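Local structure of zinc transport protein ZntB (Vibrio parahaemolyticus RIMD 2210633, 3CK6) at residues Ile43-Leu47 with Val57-Leu61; Thr24-Ile28 with Trp46-Asn50; Glu64-Ser68 with Leu79-Gly83; Met95-Arg99 with Thr110-Ser115. The protein probably carries zinc ions into the cell together with protons, and its cytoplasmic domain assembles into a funnel-shaped homopentamer. The protein carries 1 engineered substitution. Residues are numbered along the deposited sequence.

Overall arrangement
All four contacts belong to the alpha/beta part of the cytoplasmic domain, built on a mixed sheet. Contacts 1 and 2 share helix 43-49 and lie about 10 Å apart, centre to centre; contact 2 ties the helix to the earlier loop 24-28, contact 1 to the following helix 54-60. Contacts 3 and 4, centres about 9 Å apart, come later in the chain and meet at the neighbouring strands 77-83 and 96-103. Arg99 links the two groups, since its NH1 lies 2.8 Å from Leu60 O, a probable hydrogen bond. Contacts 2 and 3 are farthest apart, centres about 23 Å. The two helices pack on the sheet, and contact 3, with His59 of contact 1, borders a neighbouring subunit.

Contact 1 (Ile43-Leu47 with Val57-Leu61); sequences IRGWL and VDHLL. Engineered in segment 43-47: Gly45 (natural residue Ser).
This is a helix-helix contact between two short consecutive helices, 43-49 and 54-60, which pack on one side of the central sheet; its inner part is apolar and its outer part ionic. Residues 43-47 are helical throughout, with Leu47 N to Ile43 O at 3.0 Å. Residues 57-60 form the last turn of the second helix, and Leu61 (phi/psi -101/9) is the first residue to leave it, although its N still bonds Val57 O at 2.9 Å. The backbones come closest at Arg44 and Val57, CA to CA 6.8 Å.

Leu47, in the m,t rotamer, fills the gap between the helices: its CB lies 3.8 Å from Val57 CG2 and its CD1 3.8 Å from Leu60 CD2. Leu61, also m,t, reaches back with CD1 3.8 Å from Arg44 CB and CD2 4.1 Å from Ile43 CG2. Arg44 runs out extended (chi1 and chi2 t), then bends at chi3 (m), so that one guanidinium face lies over Val57 CG1 and Leu61 CD1 while the edge meets Asp58. Arg44 NH2 lies 2.8 Å from Asp58 OD1, a salt bridge, and Arg44 NH1 adds a weak hydrogen bond of 3.0 Å to the same oxygen. Arg44 NH2 also pairs with Glu48. Gly45, engineered, takes no part. Ile43, Leu47 and Leu60 also touch strand 106-111, giving the helix-on-sheet layering of an alpha/beta domain, here in the CorA family.

Contact 2 (Thr24-Ile28 with Trp46-Asn50); sequences TAEHI and WLEDN
Hydrogen bonds dominate here, joining the irregular segment 24-28 to the C-terminal end of helix 43-49. Residues 24-28 are extended for the most part, with Glu26 at phi/psi -118/-159; residues 46-49 are helical and Asn50 (-91/12) is the first to leave the helix. CA atoms are nearest at Ala25-Trp46 (6.7 Å) and His27-Asn50 (6.3 Å). Glu26 O accepts twice, from Trp46 NE1 at 2.8 Å and from Asn50 ND2 at 3.2 Å. Asn50 OD1 in turn accepts from Ile28 N at 2.9 Å, so one carboxamide, set by chi1 -86° and chi2 -74°, reads a backbone C=O and the N-H two residues on. Its ND2 also bonds Trp46 O at 3.0 Å, and Asn50 N bonds the same oxygen at 3.0 Å. Within the loop, His27 ND1 donates to Ile28 O at 2.7 Å. Asn50 OD1 lies over one face of the His27 ring, a contact without a hydrogen bond.

Apolar contacts fall to the Trp46 indole, with chi1 t and chi2 70°. Ala25 CB is 3.7 Å from Trp46 CD1, and Ile28 CG2 (chi1 p) is 3.3 Å from Trp46 CZ2. The rings of Phe6 and Tyr34 also meet Trp46, and Ile28 reaches Ala106. The Asn50 carboxamide thus pairs with the backbone of the loop between strands 19-20 and 32-37 as a peptide group would, joining that loop to the C-terminal end of helix 43-49.

Contact 3 (Glu64-Ser68 with Leu79-Gly83); sequences ESRPS and LILRG
Arg82 reaches from strand 77-83 along the segment 64-68, with chi1 m, chi2 off-well at -108° and chi3 and chi4 t. Arg82 CG packs 3.7 Å from Pro67 CG, and the extended arm brings Arg82 NH2 to 3.3 Å from Ser65 O, a weak hydrogen bond. Its other terminal nitrogen, NH1, bonds Met95 O, and Phe186 forms a cation-pi contact with the side chain. Water 1 accepts from Ser65 N (3.1 Å) and weakly from Arg82 NH2 (2.9 Å). Ile80 (m,t) turns CG2 to 3.4 Å from Arg66 O and 4.3 Å from Ser65 CB.

The backbones meet where strand 68-71 begins as the outermost strand of the sheet within this chain: Ser68 and Ile80 are an antiparallel hydrogen-bonded pair, CA to CA 5.2 Å, with Ser68 N to Ile80 O 3.1 Å and Ile80 N to Ser68 O 2.8 Å. Before it the chain diverges, the end-to-end directions of 65-68 and 79-82 lying 121° apart. Pro67 (phi/psi -55/136) adds a CA-H...O contact of 3.1 Å from its CA to Ile80 O. Ser68, chi1 p, folds OG back to Arg66 O at 2.9 Å. The CA-to-CB bond of Arg66 points away from strand 77-83; its guanidinium forms a salt bridge with Glu224 of a second subunit.

Contact 4 (Met95-Arg99 with Thr110-Ser115); sequences MLSIR and TRKIPS
Two backbone hydrogen bonds close the ring between Arg99 and Thr110, an antiparallel hydrogen-bonded pair in the beta hairpin of strands 96-103 and 106-111: Thr110 N to Arg99 O is 2.9 Å and Arg99 N to Thr110 O 3.2 Å, with CA atoms 5.2 Å apart. Thr110 OG1 (chi1 p) also donates to Arg99 O at 3.1 Å. Alongside, Ile98 CA makes a CA-H...O contact of 3.5 Å with Thr110 O. The Arg99 side chain leads away; its NE bonds Ser97 OG at 3.1 Å and its NH1 binds the carbonyls of Ala62 and Leu60.

Beyond Arg111 the two chain segments part: CA distances grow from 5.3 Å at Ile98-Arg111 to 6.9 Å at Leu96-Ile113. Lys112, at phi/psi -103/-48, leaves the extended conformation, and water 2 bridges the opening, donating to Ser97 O (2.9 Å) and Ile113 O (3.2 Å) and accepting from Lys112 N (2.9 Å). Arg111 forms a salt bridge with Glu37 on the neighbouring strand 32-37.

Packing takes over at the splayed end. Leu96 CB lies 3.5 Å from Ile113 CD1, and the p,p rotamer brings Leu96 CD2 to 3.3 Å from Pro114 O. Ser115 is the N-cap of helix 116-126, its OG bonding Ile118 N. Ile98 (m,m) fills the space between strand and cap: its CD1 lies 4.0 Å from Arg111 CB and 4.3 Å from Ser115 CB.

Contact 1 (Ile43-Leu47 with Val57-Leu61)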
loop_
_atom_site.group_PDB
_atom_site.type_symbol
_atom_site.label_atom_id
_atom_site.label_comp_id
_atom_site.label_asym_id
_atom_site.label_seq_id
_atom_site.Cartn_x
_atom_site.Cartn_y
_atom_site.Cartn_z
ATOM N N ILE E 43 35.314 -23.698 1.102
ATOM C CA ILE E 43 34.063 -23.676 1.890
ATOM C C ILE E 43 32.927 -24.493 1.263
ATOM O O ILE E 43 32.236 -25.231 1.968
ATOM C CB ILE E 43 33.592 -22.241 2.281
ATOM C CG1 ILE E 43 32.424 -22.330 3.302
ATOM C CG2 ILE E 43 33.274 -21.407 1.041
ATOM C CD1 ILE E 43 31.892 -20.958 3.783
ATOM N N ARG E 44 32.749 -24.387 -0.051
ATOM C CA ARG E 44 31.724 -25.179 -0.720
ATOM C C ARG E 44 31.886 -26.683 -0.462
ATOM O O ARG E 44 30.898 -27.386 -0.226
ATOM C CB ARG E 44 31.711 -24.924 -2.236
ATOM C CG ARG E 44 30.762 -25.858 -2.982
ATOM C CD ARG E 44 30.737 -25.558 -4.471
ATOM N NE ARG E 44 30.099 -24.279 -4.766
ATOM C CZ ARG E 44 28.787 -24.101 -4.924
ATOM N NH1 ARG E 44 28.325 -22.886 -5.218
ATOM N NH2 ARG E 44 27.941 -25.133 -4.787
ATOM N N GLY E 45 33.123 -27.175 -0.539
ATOM C CA GLY E 45 33.393 -28.604 -0.349
ATOM C C GLY E 45 33.006 -29.055 1.045
ATOM O O GLY E 45 32.357 -30.102 1.230
ATOM N N TRP E 46 33.404 -28.255 2.029
ATOM C CA TRP E 46 33.068 -28.515 3.420
ATOM C C TRP E 46 31.555 -28.580 3.640
ATOM O O TRP E 46 31.057 -29.525 4.256
ATOM C CB TRP E 46 33.694 -27.440 4.297
ATOM C CG TRP E 46 33.500 -27.621 5.747
ATOM C CD1 TRP E 46 34.068 -28.575 6.549
ATOM C CD2 TRP E 46 32.699 -26.801 6.601
ATOM N NE1 TRP E 46 33.650 -28.403 7.853
ATOM C CE2 TRP E 46 32.808 -27.325 7.911
ATOM C CE3 TRP E 46 31.886 -25.679 6.383
ATOM C CZ2 TRP E 46 32.160 -26.748 8.998
ATOM C CZ3 TRP E 46 31.230 -25.111 7.467
ATOM C CH2 TRP E 46 31.362 -25.665 8.761
ATOM N N LEU E 47 30.836 -27.591 3.111
ATOM C CA LEU E 47 29.368 -27.529 3.255
ATOM C C LEU E 47 28.674 -28.750 2.634
ATOM O O LEU E 47 27.794 -29.368 3.252
ATOM C CB LEU E 47 28.833 -26.223 2.644
ATOM C CG LEU E 47 29.151 -24.944 3.434
ATOM C CD1 LEU E 47 28.812 -23.712 2.636
ATOM C CD2 LEU E 47 28.420 -24.913 4.777
ATOM N N VAL E 57 23.729 -24.264 -0.847
ATOM C CA VAL E 57 25.107 -23.789 -0.935
ATOM C C VAL E 57 25.245 -22.698 -2.030
ATOM O O VAL E 57 25.816 -21.632 -1.772
ATOM C CB VAL E 57 26.114 -24.954 -1.166
ATOM C CG1 VAL E 57 27.516 -24.413 -1.345
ATOM C CG2 VAL E 57 26.085 -25.933 0.022
ATOM N N ASP E 58 24.717 -22.969 -3.232
ATOM C CA ASP E 58 24.721 -21.983 -4.341
ATOM C C ASP E 58 24.129 -20.656 -3.874
ATOM O O ASP E 58 24.686 -19.582 -4.149
ATOM C CB ASP E 58 23.878 -22.466 -5.528
ATOM C CG ASP E 58 24.494 -23.644 -6.287
ATOM O OD1 ASP E 58 25.668 -24.030 -6.053
ATOM O OD2 ASP E 58 23.774 -24.189 -7.156
ATOM N N HIS E 59 22.988 -20.711 -3.179
ATOM C CA HIS E 59 22.366 -19.464 -2.736
ATOM C C HIS E 59 23.214 -18.769 -1.685
ATOM O O HIS E 59 23.410 -17.541 -1.747
ATOM C CB HIS E 59 20.921 -19.639 -2.254
ATOM C CG HIS E 59 20.094 -18.385 -2.372
ATOM N ND1 HIS E 59 19.546 -17.744 -1.279
ATOM C CD2 HIS E 59 19.728 -17.659 -3.453
ATOM C CE1 HIS E 59 18.872 -16.681 -1.684
ATOM N NE2 HIS E 59 18.961 -16.612 -2.999
ATOM N N LEU E 60 23.749 -19.561 -0.749
ATOM C CA LEU E 60 24.595 -19.044 0.339
ATOM C C LEU E 60 25.857 -18.338 -0.157
ATOM O O LEU E 60 26.272 -17.331 0.410
ATOM C CB LEU E 60 24.999 -20.169 1.297
ATOM C CG LEU E 60 25.610 -19.748 2.644
ATOM C CD1 LEU E 60 24.541 -19.236 3.609
ATOM C CD2 LEU E 60 26.409 -20.885 3.273
ATOM N N LEU E 61 26.471 -18.898 -1.194
ATOM C CA LEU E 61 27.748 -18.428 -1.685
ATOM C C LEU E 61 27.616 -17.550 -2.942
ATOM O O LEU E 61 28.620 -17.233 -3.575
ATOM C CB LEU E 61 28.679 -19.625 -1.974
ATOM C CG LEU E 61 28.968 -20.630 -0.842
ATOM C CD1 LEU E 61 29.924 -21.691 -1.338
ATOM C CD2 LEU E 61 29.513 -19.947 0.412
#

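Contact 2 (Thr24-Ile28 with Trp46-Asn50)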
loop_
_atom_site.group_PDB
_atom_site.type_symbol
_atom_site.label_atom_id
_atom_site.label_comp_id
_atom_site.label_asym_id
_atom_site.label_seq_id
_atom_site.Cartn_x
_atom_site.Cartn_y
_atom_site.Cartn_z
ATOM N N THR E 24 39.951 -26.772 12.163
ATOM C CA THR E 24 40.028 -27.836 11.153
ATOM C C THR E 24 38.654 -28.121 10.546
ATOM O O THR E 24 37.653 -28.206 11.273
ATOM C CB THR E 24 40.582 -29.135 11.740
ATOM O OG1 THR E 24 41.896 -28.900 12.248
ATOM C CG2 THR E 24 40.657 -30.243 10.676
ATOM N N ALA E 25 38.633 -28.265 9.217
ATOM C CA ALA E 25 37.435 -28.606 8.447
ATOM C C ALA E 25 36.982 -30.017 8.817
ATOM O O ALA E 25 37.474 -31.017 8.258
ATOM C CB ALA E 25 37.710 -28.511 6.959
ATOM N N GLU E 26 36.066 -30.092 9.778
ATOM C CA GLU E 26 35.603 -31.389 10.276
ATOM C C GLU E 26 34.099 -31.565 10.005
ATOM O O GLU E 26 33.535 -30.908 9.116
ATOM C CB GLU E 26 35.964 -31.528 11.762
ATOM C CG GLU E 26 37.464 -31.286 12.059
ATOM C CD GLU E 26 37.924 -31.745 13.451
ATOM O OE1 GLU E 26 37.281 -31.364 14.468
ATOM O OE2 GLU E 26 38.950 -32.475 13.522
ATOM N N HIS E 27 33.456 -32.457 10.745
ATOM C CA HIS E 27 32.017 -32.631 10.662
ATOM C C HIS E 27 31.358 -31.637 11.627
ATOM O O HIS E 27 31.794 -31.501 12.771
ATOM C CB HIS E 27 31.670 -34.080 11.039
ATOM C CG HIS E 27 30.254 -34.472 10.749
ATOM N ND1 HIS E 27 29.170 -33.820 11.300
ATOM C CD2 HIS E 27 29.744 -35.478 9.996
ATOM C CE1 HIS E 27 28.054 -34.398 10.887
ATOM N NE2 HIS E 27 28.374 -35.400 10.088
ATOM N N ILE E 28 30.321 -30.937 11.168
ATOM C CA ILE E 28 29.610 -29.995 12.032
ATOM C C ILE E 28 28.840 -30.709 13.171
ATOM O O ILE E 28 28.428 -31.880 13.043
ATOM C CB ILE E 28 28.702 -28.999 11.242
ATOM C CG1 ILE E 28 27.422 -29.672 10.767
ATOM C CG2 ILE E 28 29.476 -28.361 10.052
ATOM C CD1 ILE E 28 26.329 -28.688 10.405
ATOM N N TRP E 46 33.404 -28.255 2.029
ATOM C CA TRP E 46 33.068 -28.515 3.420
ATOM C C TRP E 46 31.555 -28.580 3.640
ATOM O O TRP E 46 31.057 -29.525 4.256
ATOM C CB TRP E 46 33.694 -27.440 4.297
ATOM C CG TRP E 46 33.500 -27.621 5.747
ATOM C CD1 TRP E 46 34.068 -28.575 6.549
ATOM C CD2 TRP E 46 32.699 -26.801 6.601
ATOM N NE1 TRP E 46 33.650 -28.403 7.853
ATOM C CE2 TRP E 46 32.808 -27.325 7.911
ATOM C CE3 TRP E 46 31.886 -25.679 6.383
ATOM C CZ2 TRP E 46 32.160 -26.748 8.998
ATOM C CZ3 TRP E 46 31.230 -25.111 7.467
ATOM C CH2 TRP E 46 31.362 -25.665 8.761
ATOM N N LEU E 47 30.836 -27.591 3.111
ATOM C CA LEU E 47 29.368 -27.529 3.255
ATOM C C LEU E 47 28.674 -28.750 2.634
ATOM O O LEU E 47 27.794 -29.368 3.252
ATOM C CB LEU E 47 28.833 -26.223 2.644
ATOM C CG LEU E 47 29.151 -24.944 3.434
ATOM C CD1 LEU E 47 28.812 -23.712 2.636
ATOM C CD2 LEU E 47 28.420 -24.913 4.777
ATOM N N GLU E 48 29.100 -29.107 1.423
ATOM C CA GLU E 48 28.556 -30.281 0.737
ATOM C C GLU E 48 28.961 -31.604 1.394
ATOM O O GLU E 48 28.128 -32.507 1.520
ATOM C CB GLU E 48 28.880 -30.248 -0.760
ATOM C CG GLU E 48 28.102 -29.132 -1.462
ATOM C CD GLU E 48 28.463 -28.950 -2.934
ATOM O OE1 GLU E 48 27.965 -27.969 -3.530
ATOM O OE2 GLU E 48 29.233 -29.760 -3.485
ATOM N N ASP E 49 30.212 -31.706 1.845
ATOM C CA ASP E 49 30.652 -32.875 2.615
ATOM C C ASP E 49 29.772 -33.090 3.848
ATOM O O ASP E 49 29.541 -34.228 4.265
ATOM C CB ASP E 49 32.117 -32.723 3.055
ATOM C CG ASP E 49 33.124 -33.089 1.954
ATOM O OD1 ASP E 49 32.754 -33.646 0.884
ATOM O OD2 ASP E 49 34.319 -32.805 2.175
ATOM N N ASN E 50 29.279 -31.983 4.398
ATOM C CA ASN E 50 28.412 -31.961 5.565
ATOM C C ASN E 50 26.933 -32.018 5.182
ATOM O O ASN E 50 26.043 -31.763 6.010
ATOM C CB ASN E 50 28.732 -30.728 6.425
ATOM C CG ASN E 50 29.863 -30.989 7.404
ATOM O OD1 ASN E 50 29.673 -31.679 8.399
ATOM N ND2 ASN E 50 31.047 -30.445 7.123
#

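Contact 3 (Glu64-Ser68 with Leu79-Gly83)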
loop_
_atom_site.group_PDB
_atom_site.type_symbol
_atom_site.label_atom_id
_atom_site.label_comp_id
_atom_site.label_asym_id
_atom_site.label_seq_id
_atom_site.Cartn_x
_atom_site.Cartn_y
_atom_site.Cartn_z
ATOM N N GLU E 64 25.488 -12.247 -5.748
ATOM C CA GLU E 64 24.496 -11.245 -5.353
ATOM C C GLU E 64 23.605 -11.805 -4.254
ATOM O O GLU E 64 23.443 -13.027 -4.144
ATOM C CB GLU E 64 23.624 -10.842 -6.545
ATOM C CG GLU E 64 24.377 -10.493 -7.869
ATOM C CD GLU E 64 24.672 -9.004 -8.053
ATOM O OE1 GLU E 64 24.873 -8.574 -9.224
ATOM O OE2 GLU E 64 24.707 -8.255 -7.046
ATOM N N SER E 65 23.031 -10.912 -3.445
ATOM C CA SER E 65 22.129 -11.322 -2.367
ATOM C C SER E 65 21.284 -10.135 -1.909
ATOM O O SER E 65 21.622 -8.967 -2.183
ATOM C CB SER E 65 22.929 -11.875 -1.179
ATOM O OG SER E 65 23.798 -10.854 -0.683
ATOM N N ARG E 66 20.176 -10.442 -1.236
ATOM C CA ARG E 66 19.406 -9.460 -0.484
ATOM C C ARG E 66 19.114 -10.010 0.932
ATOM O O ARG E 66 19.002 -11.229 1.126
ATOM C CB ARG E 66 18.115 -9.107 -1.209
ATOM C CG ARG E 66 17.104 -10.273 -1.184
ATOM C CD ARG E 66 15.832 -9.907 -1.922
ATOM N NE ARG E 66 14.899 -9.061 -1.166
ATOM C CZ ARG E 66 13.963 -9.507 -0.325
ATOM N NH1 ARG E 66 13.829 -10.810 -0.067
ATOM N NH2 ARG E 66 13.145 -8.642 0.264
ATOM N N PRO E 67 19.003 -9.118 1.940
ATOM C CA PRO E 67 18.562 -9.663 3.232
ATOM C C PRO E 67 17.240 -10.423 3.112
ATOM O O PRO E 67 16.293 -9.973 2.451
ATOM C CB PRO E 67 18.390 -8.423 4.113
ATOM C CG PRO E 67 19.359 -7.407 3.497
ATOM C CD PRO E 67 19.279 -7.668 2.006
ATOM N N SER E 68 17.188 -11.580 3.763
ATOM C CA SER E 68 16.056 -12.462 3.620
ATOM C C SER E 68 16.141 -13.612 4.605
ATOM O O SER E 68 17.215 -13.941 5.136
ATOM C CB SER E 68 15.976 -13.026 2.191
ATOM O OG SER E 68 17.259 -13.436 1.734
ATOM N N LEU E 79 19.475 -17.296 6.966
ATOM C CA LEU E 79 19.225 -15.887 7.227
ATOM C C LEU E 79 20.355 -15.034 6.654
ATOM O O LEU E 79 21.535 -15.212 6.975
ATOM C CB LEU E 79 19.115 -15.615 8.732
ATOM C CG LEU E 79 18.786 -14.188 9.155
ATOM C CD1 LEU E 79 17.374 -13.767 8.700
ATOM C CD2 LEU E 79 18.929 -14.078 10.667
ATOM N N ILE E 80 19.969 -14.095 5.809
ATOM C CA ILE E 80 20.918 -13.188 5.198
ATOM C C ILE E 80 20.676 -11.789 5.698
ATOM O O ILE E 80 19.534 -11.337 5.699
ATOM C CB ILE E 80 20.824 -13.269 3.637
ATOM C CG1 ILE E 80 21.178 -14.697 3.194
ATOM C CG2 ILE E 80 21.717 -12.184 2.976
ATOM C CD1 ILE E 80 20.865 -15.041 1.723
ATOM N N LEU E 81 21.763 -11.099 6.081
ATOM C CA LEU E 81 21.717 -9.763 6.647
ATOM C C LEU E 81 22.823 -8.883 6.086
ATOM O O LEU E 81 23.787 -9.372 5.509
ATOM C CB LEU E 81 21.866 -9.809 8.178
ATOM C CG LEU E 81 20.829 -10.658 8.927
ATOM C CD1 LEU E 81 21.274 -10.788 10.367
ATOM C CD2 LEU E 81 19.392 -10.070 8.839
ATOM N N ARG E 82 22.653 -7.583 6.249
ATOM C CA ARG E 82 23.657 -6.620 5.847
ATOM C C ARG E 82 24.082 -5.764 7.044
ATOM O O ARG E 82 23.290 -5.521 7.975
ATOM C CB ARG E 82 23.130 -5.756 4.696
ATOM C CG ARG E 82 22.971 -6.495 3.378
ATOM C CD ARG E 82 24.051 -6.079 2.350
ATOM N NE ARG E 82 23.877 -6.800 1.075
ATOM C CZ ARG E 82 24.560 -6.568 -0.045
ATOM N NH1 ARG E 82 25.503 -5.640 -0.089
ATOM N NH2 ARG E 82 24.285 -7.268 -1.140
ATOM N N GLY E 83 25.341 -5.314 7.010
ATOM C CA GLY E 83 25.901 -4.422 8.018
ATOM C C GLY E 83 26.754 -3.339 7.393
ATOM O O GLY E 83 27.141 -3.442 6.222
HETATM O O HOH W 1 24.785 -8.362 -3.727
#

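Contact 4 (Met95-Arg99 with Thr110-Ser115)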
loop_
_atom_site.group_PDB
_atom_site.type_symbol
_atom_site.label_atom_id
_atom_site.label_comp_id
_atom_site.label_asym_id
_atom_site.label_seq_id
_atom_site.Cartn_x
_atom_site.Cartn_y
_atom_site.Cartn_z
HETATM N N MSE E 95 27.284 -1.790 2.011
HETATM C CA MSE E 95 27.094 -2.680 3.140
HETATM C C MSE E 95 27.499 -4.111 2.843
HETATM O O MSE E 95 27.306 -4.600 1.725
HETATM C CB MSE E 95 25.633 -2.642 3.588
HETATM C CG MSE E 95 25.140 -1.236 3.862
HETATM SE SE MSE E 95 23.356 -1.311 4.623
HETATM C CE MSE E 95 23.732 -2.103 6.333
ATOM N N LEU E 96 28.072 -4.754 3.854
ATOM C CA LEU E 96 28.510 -6.149 3.796
ATOM C C LEU E 96 27.366 -7.126 3.999
ATOM O O LEU E 96 26.481 -6.895 4.830
ATOM C CB LEU E 96 29.587 -6.420 4.852
ATOM C CG LEU E 96 29.390 -5.928 6.301
ATOM C CD1 LEU E 96 28.492 -6.824 7.162
ATOM C CD2 LEU E 96 30.754 -5.707 6.981
ATOM N N SER E 97 27.417 -8.239 3.274
ATOM C CA SER E 97 26.442 -9.310 3.456
ATOM C C SER E 97 26.994 -10.407 4.382
ATOM O O SER E 97 28.093 -10.935 4.151
ATOM C CB SER E 97 26.051 -9.904 2.109
ATOM O OG SER E 97 25.085 -10.913 2.323
ATOM N N ILE E 98 26.221 -10.720 5.422
ATOM C CA ILE E 98 26.523 -11.805 6.351
ATOM C C ILE E 98 25.460 -12.891 6.094
ATOM O O ILE E 98 24.254 -12.636 6.195
ATOM C CB ILE E 98 26.453 -11.341 7.824
ATOM C CG1 ILE E 98 27.492 -10.259 8.161
ATOM C CG2 ILE E 98 26.534 -12.580 8.805
ATOM C CD1 ILE E 98 28.928 -10.635 7.845
ATOM N N ARG E 99 25.907 -14.076 5.702
ATOM C CA ARG E 99 24.968 -15.107 5.323
ATOM C C ARG E 99 25.087 -16.280 6.284
ATOM O O ARG E 99 26.148 -16.873 6.470
ATOM C CB ARG E 99 25.146 -15.503 3.886
ATOM C CG ARG E 99 25.258 -14.246 2.993
ATOM C CD ARG E 99 25.237 -14.628 1.619
ATOM N NE ARG E 99 25.592 -13.501 0.768
ATOM C CZ ARG E 99 26.035 -13.641 -0.469
ATOM N NH1 ARG E 99 26.226 -14.859 -0.970
ATOM N NH2 ARG E 99 26.345 -12.559 -1.183
ATOM N N THR E 110 28.881 -16.771 7.372
ATOM C CA THR E 110 29.866 -16.567 6.319
ATOM C C THR E 110 30.005 -15.074 6.067
ATOM O O THR E 110 29.023 -14.318 6.171
ATOM C CB THR E 110 29.528 -17.288 4.974
ATOM O OG1 THR E 110 28.402 -16.658 4.332
ATOM C CG2 THR E 110 29.273 -18.793 5.160
ATOM N N ARG E 111 31.232 -14.649 5.792
ATOM C CA ARG E 111 31.517 -13.251 5.571
ATOM C C ARG E 111 32.431 -13.077 4.358
ATOM O O ARG E 111 33.132 -14.004 3.947
ATOM C CB ARG E 111 32.181 -12.646 6.828
ATOM C CG ARG E 111 33.592 -13.198 7.119
ATOM C CD ARG E 111 34.570 -12.067 7.217
ATOM N NE ARG E 111 35.978 -12.460 7.273
ATOM C CZ ARG E 111 36.738 -12.334 8.363
ATOM N NH1 ARG E 111 36.212 -11.853 9.493
ATOM N NH2 ARG E 111 38.016 -12.695 8.335
ATOM N N LYS E 112 32.423 -11.874 3.799
ATOM C CA LYS E 112 33.379 -11.505 2.759
ATOM C C LYS E 112 34.442 -10.618 3.404
ATOM O O LYS E 112 35.629 -10.826 3.233
ATOM C CB LYS E 112 32.678 -10.765 1.622
ATOM C CG LYS E 112 33.662 -10.174 0.553
ATOM C CD LYS E 112 32.960 -9.958 -0.771
ATOM C CE LYS E 112 32.402 -8.542 -0.896
ATOM N NZ LYS E 112 32.000 -8.238 -2.313
ATOM N N ILE E 113 33.991 -9.639 4.163
ATOM C CA ILE E 113 34.877 -8.680 4.809
ATOM C C ILE E 113 34.386 -8.523 6.239
ATOM O O ILE E 113 33.200 -8.644 6.466
ATOM C CB ILE E 113 34.813 -7.327 4.085
ATOM C CG1 ILE E 113 33.366 -7.054 3.637
ATOM C CG2 ILE E 113 35.708 -7.368 2.888
ATOM C CD1 ILE E 113 32.882 -5.656 3.879
ATOM N N PRO E 114 35.303 -8.293 7.197
ATOM C CA PRO E 114 34.942 -8.279 8.618
ATOM C C PRO E 114 33.817 -7.310 9.003
ATOM O O PRO E 114 33.701 -6.224 8.440
ATOM C CB PRO E 114 36.256 -7.901 9.299
ATOM C CG PRO E 114 37.311 -8.412 8.358
ATOM C CD PRO E 114 36.755 -8.084 7.010
ATOM N N SER E 115 32.982 -7.771 9.935
ATOM C CA SER E 115 31.925 -6.986 10.571
ATOM C C SER E 115 32.389 -6.658 11.991
ATOM O O SER E 115 32.801 -7.557 12.732
ATOM C CB SER E 115 30.635 -7.817 10.578
ATOM O OG SER E 115 29.804 -7.569 11.724
HETATM O O HOH W 2 30.636 -9.921 4.969
#